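3,4-dihydroxy-2-butanone 4-phosphate synthase (PDB 1TKS) catalyses the conversion of D-ribulose 5-phosphate to formate and 3,4-dihydroxy-2-butanone 4-phosphate in riboflavin biosynthesis. Local coordinates at residues 4-14 / 191-201. Numbering follows the deposited sequence.
Sequences IFTPIEEALEA and KIININQLVEY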
loop_
_atom_site.group_PDB
_atom_site.type_symbol
_atom_site.label_atom_id
_atom_site.label_comp_id
_atom_site.label_asym_id
_atom_site.label_seq_id
_atom_site.Cartn_x
_atom_site.Cartn_y
_atom_site.Cartn_z
ATOM N N ILE B 4 -6.246 -25.185 -16.285
ATOM C CA ILE B 4 -5.932 -24.223 -15.235
ATOM C C ILE B 4 -5.950 -22.796 -15.761
ATOM O O ILE B 4 -6.603 -21.923 -15.188
ATOM C CB ILE B 4 -4.538 -24.492 -14.612
ATOM C CG1 ILE B 4 -4.563 -25.801 -13.823
ATOM C CG2 ILE B 4 -4.136 -23.331 -13.702
ATOM C CD1 ILE B 4 -3.224 -26.180 -13.216
ATOM N N PHE B 5 -5.236 -22.564 -16.857
ATOM C CA PHE B 5 -5.164 -21.227 -17.429
ATOM C C PHE B 5 -6.128 -20.984 -18.583
ATOM O O PHE B 5 -6.316 -21.836 -19.454
ATOM C CB PHE B 5 -3.732 -20.920 -17.880
ATOM C CG PHE B 5 -2.708 -21.100 -16.793
ATOM C CD1 PHE B 5 -1.992 -22.290 -16.682
ATOM C CD2 PHE B 5 -2.477 -20.088 -15.859
ATOM C CE1 PHE B 5 -1.072 -22.471 -15.657
ATOM C CE2 PHE B 5 -1.555 -20.266 -14.829
ATOM C CZ PHE B 5 -0.847 -21.459 -14.726
ATOM N N THR B 6 -6.730 -19.800 -18.568
ATOM C CA THR B 6 -7.687 -19.368 -19.581
ATOM C C THR B 6 -6.981 -18.940 -20.867
ATOM O O THR B 6 -5.953 -18.266 -20.824
ATOM C CB THR B 6 -8.516 -18.171 -19.053
ATOM O OG1 THR B 6 -9.341 -18.602 -17.963
ATOM C CG2 THR B 6 -9.394 -17.589 -20.150
ATOM N N PRO B 7 -7.515 -19.344 -22.032
ATOM C CA PRO B 7 -6.907 -18.969 -23.316
ATOM C C PRO B 7 -6.837 -17.442 -23.402
ATOM O O PRO B 7 -7.775 -16.749 -23.003
ATOM C CB PRO B 7 -7.876 -19.553 -24.340
ATOM C CG PRO B 7 -8.417 -20.755 -23.643
ATOM C CD PRO B 7 -8.660 -20.247 -22.240
ATOM N N ILE B 8 -5.738 -16.919 -23.937
ATOM C CA ILE B 8 -5.553 -15.474 -24.034
ATOM C C ILE B 8 -6.716 -14.686 -24.632
ATOM O O ILE B 8 -7.109 -13.662 -24.080
ATOM C CB ILE B 8 -4.270 -15.112 -24.833
ATOM C CG1 ILE B 8 -3.027 -15.306 -23.966
ATOM C CG2 ILE B 8 -4.324 -13.657 -25.269
ATOM C CD1 ILE B 8 -2.901 -16.646 -23.375
ATOM N N GLU B 9 -7.272 -15.152 -25.748
ATOM C CA GLU B 9 -8.356 -14.407 -26.371
ATOM C C GLU B 9 -9.590 -14.299 -25.481
ATOM O O GLU B 9 -10.244 -13.256 -25.458
ATOM C CB GLU B 9 -8.682 -14.993 -27.754
ATOM C CG GLU B 9 -7.483 -14.844 -28.704
ATOM C CD GLU B 9 -7.796 -15.046 -30.182
ATOM O OE1 GLU B 9 -6.897 -14.766 -31.009
ATOM O OE2 GLU B 9 -8.914 -15.483 -30.524
ATOM N N GLU B 10 -9.896 -15.356 -24.730
ATOM C CA GLU B 10 -11.044 -15.316 -23.832
ATOM C C GLU B 10 -10.715 -14.389 -22.659
ATOM O O GLU B 10 -11.574 -13.641 -22.188
ATOM C CB GLU B 10 -11.385 -16.717 -23.307
ATOM C CG GLU B 10 -11.697 -17.772 -24.381
ATOM C CD GLU B 10 -12.855 -17.406 -25.308
ATOM O OE1 GLU B 10 -13.643 -16.496 -24.975
ATOM O OE2 GLU B 10 -12.982 -18.051 -26.374
ATOM N N ALA B 11 -9.470 -14.429 -22.195
ATOM C CA ALA B 11 -9.054 -13.581 -21.085
ATOM C C ALA B 11 -9.083 -12.107 -21.472
ATOM O O ALA B 11 -9.439 -11.259 -20.656
ATOM C CB ALA B 11 -7.654 -13.972 -20.614
ATOM N N LEU B 12 -8.716 -11.798 -22.714
ATOM C CA LEU B 12 -8.724 -10.410 -23.164
ATOM C C LEU B 12 -10.138 -9.847 -23.195
ATOM O O LEU B 12 -10.354 -8.681 -22.865
ATOM C CB LEU B 12 -8.091 -10.289 -24.550
ATOM C CG LEU B 12 -6.576 -10.508 -24.620
ATOM C CD1 LEU B 12 -6.130 -10.438 -26.074
ATOM C CD2 LEU B 12 -5.853 -9.452 -23.790
ATOM N N GLU B 13 -11.104 -10.670 -23.591
ATOM C CA GLU B 13 -12.482 -10.206 -23.632
ATOM C C GLU B 13 -12.969 -9.892 -22.224
ATOM O O GLU B 13 -13.677 -8.915 -22.015
ATOM C CB GLU B 13 -13.385 -11.249 -24.291
ATOM C CG GLU B 13 -13.196 -11.318 -25.794
ATOM C CD GLU B 13 -13.546 -10.010 -26.475
ATOM O OE1 GLU B 13 -12.936 -9.702 -27.521
ATOM O OE2 GLU B 13 -14.443 -9.295 -25.975
ATOM N N ALA B 14 -12.582 -10.717 -21.254
ATOM C CA ALA B 14 -12.978 -10.484 -19.871
ATOM C C ALA B 14 -12.343 -9.179 -19.396
ATOM O O ALA B 14 -12.983 -8.362 -18.733
ATOM C CB ALA B 14 -12.521 -11.644 -18.990
ATOM N N LYS B 191 -10.694 -15.331 -14.122
ATOM C CA LYS B 191 -9.854 -16.126 -15.010
ATOM C C LYS B 191 -8.379 -15.952 -14.667
ATOM O O LYS B 191 -7.959 -14.895 -14.195
ATOM C CB LYS B 191 -10.106 -15.716 -16.463
ATOM C CG LYS B 191 -11.456 -16.176 -17.012
ATOM C CD LYS B 191 -11.825 -15.397 -18.268
ATOM C CE LYS B 191 -12.927 -16.087 -19.059
ATOM N NZ LYS B 191 -14.124 -16.396 -18.226
ATOM N N ILE B 192 -7.596 -16.994 -14.927
ATOM C CA ILE B 192 -6.167 -16.986 -14.622
ATOM C C ILE B 192 -5.331 -17.201 -15.877
ATOM O O ILE B 192 -5.662 -18.039 -16.712
ATOM C CB ILE B 192 -5.822 -18.114 -13.621
ATOM C CG1 ILE B 192 -6.742 -18.022 -12.401
ATOM C CG2 ILE B 192 -4.353 -18.025 -13.210
ATOM C CD1 ILE B 192 -6.622 -19.203 -11.468
ATOM N N ILE B 193 -4.254 -16.435 -16.011
ATOM C CA ILE B 193 -3.350 -16.568 -17.153
ATOM C C ILE B 193 -1.920 -16.442 -16.640
ATOM O O ILE B 193 -1.703 -16.149 -15.464
ATOM C CB ILE B 193 -3.556 -15.443 -18.212
ATOM C CG1 ILE B 193 -3.358 -14.067 -17.568
ATOM C CG2 ILE B 193 -4.944 -15.539 -18.830
ATOM C CD1 ILE B 193 -3.163 -12.943 -18.570
ATOM N N ASN B 194 -0.944 -16.684 -17.504
ATOM C CA ASN B 194 0.442 -16.507 -17.103
ATOM C C ASN B 194 1.175 -15.755 -18.209
ATOM O O ASN B 194 0.755 -15.773 -19.369
ATOM C CB ASN B 194 1.111 -17.850 -16.729
ATOM C CG ASN B 194 1.247 -18.810 -17.894
ATOM O OD1 ASN B 194 2.119 -18.650 -18.747
ATOM N ND2 ASN B 194 0.390 -19.827 -17.927
ATOM N N ILE B 195 2.245 -15.060 -17.838
ATOM C CA ILE B 195 3.005 -14.254 -18.788
ATOM C C ILE B 195 3.631 -15.046 -19.917
ATOM O O ILE B 195 3.660 -14.584 -21.053
ATOM C CB ILE B 195 4.091 -13.439 -18.064
ATOM C CG1 ILE B 195 3.419 -12.457 -17.101
ATOM C CG2 ILE B 195 4.960 -12.700 -19.078
ATOM C CD1 ILE B 195 4.382 -11.680 -16.223
ATOM N N ASN B 196 4.143 -16.232 -19.609
ATOM C CA ASN B 196 4.743 -17.069 -20.635
ATOM C C ASN B 196 3.691 -17.335 -21.702
ATOM O O ASN B 196 3.956 -17.270 -22.903
ATOM C CB ASN B 196 5.206 -18.391 -20.031
ATOM C CG ASN B 196 6.707 -18.494 -19.954
ATOM O OD1 ASN B 196 7.358 -17.758 -19.213
ATOM N ND2 ASN B 196 7.272 -19.408 -20.732
ATOM N N GLN B 197 2.488 -17.635 -21.235
ATOM C CA GLN B 197 1.354 -17.918 -22.099
ATOM C C GLN B 197 1.041 -16.698 -22.966
ATOM O O GLN B 197 0.732 -16.824 -24.151
ATOM C CB GLN B 197 0.150 -18.275 -21.226
ATOM C CG GLN B 197 -1.061 -18.769 -21.972
ATOM C CD GLN B 197 -2.316 -18.731 -21.118
ATOM O OE1 GLN B 197 -3.357 -19.260 -21.508
ATOM N NE2 GLN B 197 -2.227 -18.096 -19.952
ATOM N N LEU B 198 1.139 -15.513 -22.369
ATOM C CA LEU B 198 0.859 -14.269 -23.076
ATOM C C LEU B 198 1.953 -13.926 -24.093
ATOM O O LEU B 198 1.661 -13.448 -25.189
ATOM C CB LEU B 198 0.694 -13.133 -22.063
ATOM C CG LEU B 198 0.207 -11.787 -22.599
ATOM C CD1 LEU B 198 -1.099 -11.980 -23.363
ATOM C CD2 LEU B 198 0.012 -10.817 -21.438
ATOM N N VAL B 199 3.210 -14.173 -23.730
ATOM C CA VAL B 199 4.325 -13.894 -24.632
ATOM C C VAL B 199 4.225 -14.776 -25.872
ATOM O O VAL B 199 4.486 -14.326 -26.988
ATOM C CB VAL B 199 5.689 -14.137 -23.938
ATOM C CG1 VAL B 199 6.822 -14.067 -24.965
ATOM C CG2 VAL B 199 5.908 -13.095 -22.851
ATOM N N GLU B 200 3.839 -16.032 -25.679
ATOM C CA GLU B 200 3.701 -16.945 -26.802
ATOM C C GLU B 200 2.635 -16.414 -27.752
ATOM O O GLU B 200 2.791 -16.469 -28.974
ATOM C CB GLU B 200 3.313 -18.341 -26.310
ATOM C CG GLU B 200 4.450 -19.097 -25.638
ATOM C CD GLU B 200 4.031 -20.477 -25.176
ATOM O OE1 GLU B 200 3.330 -21.174 -25.941
ATOM O OE2 GLU B 200 4.412 -20.877 -24.055
ATOM N N TYR B 201 1.555 -15.884 -27.185
ATOM C CA TYR B 201 0.459 -15.346 -27.984
ATOM C C TYR B 201 0.885 -14.183 -28.877
ATOM O O TYR B 201 0.660 -14.208 -30.088
ATOM C CB TYR B 201 -0.680 -14.873 -27.078
ATOM C CG TYR B 201 -1.879 -14.367 -27.849
ATOM C CD1 TYR B 201 -2.782 -15.254 -28.428
ATOM C CD2 TYR B 201 -2.087 -13.001 -28.033
ATOM C CE1 TYR B 201 -3.862 -14.794 -29.176
ATOM C CE2 TYR B 201 -3.161 -12.528 -28.780
ATOM C CZ TYR B 201 -4.045 -13.433 -29.349
ATOM O OH TYR B 201 -5.107 -12.968 -30.092
HETATM O O HOH W 1 -8.544 -19.806 -15.630
#
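An Asn-capped strand-to-helix junction near the C-terminus, strand 191-194 running into the helix that begins at Ile195, receives the N-terminal lead-in and first helix of the chain, with Phe5 against Ile192 and Asn194, Thr6 against Lys191 and Ile192, and Ile8 against Leu198 and Tyr201. Thr6 N donates to Ile192 O at 2.8 Å, almost in line with the carbonyl. A water bridges the same two backbones, donating to Ile4 O, accepting from Ile192 N and bonding Thr6 OG1. The Phe5 ring is sandwiched: Ile4 CG2 lies over one face, and Asn194 ND2 lies 3.4 Å above the plane of the other, its amide nearly perpendicular to the ring. With CG between its own backbone N and carbonyl carbon (chi1 65°), the Asn194 amide turns ND2 to the Phe5 ring and OD1 to the helix, which it caps by accepting from Gln197 N at 2.7 Å, the donor well above the carbonyl plane. Strand 191-194 is an outer strand of the chain's four-stranded mixed sheet, pairing in parallel with strand 21-24, and helix 8-14 crosses it at 124°. Ala11 CB, on the side of the helix turned to the strand, meets Ile193 CG2 at 3.6 Å, while the aliphatic part of Lys191 runs across Thr6 CG2 to Ala14 CB. Further along, Ile8 CG2 sits over the centre of the Tyr201 ring as a CH-pi contact, 3.6 Å from the centroid, and Ile8 CG1 touches Leu198 CD1. With CG anti to its backbone N (chi1 -177°), Tyr201 reaches back to helix 8-14, where its OH donates to Glu9 OE1 at 2.7 Å, on the anti side and somewhat out of the carboxylate plane.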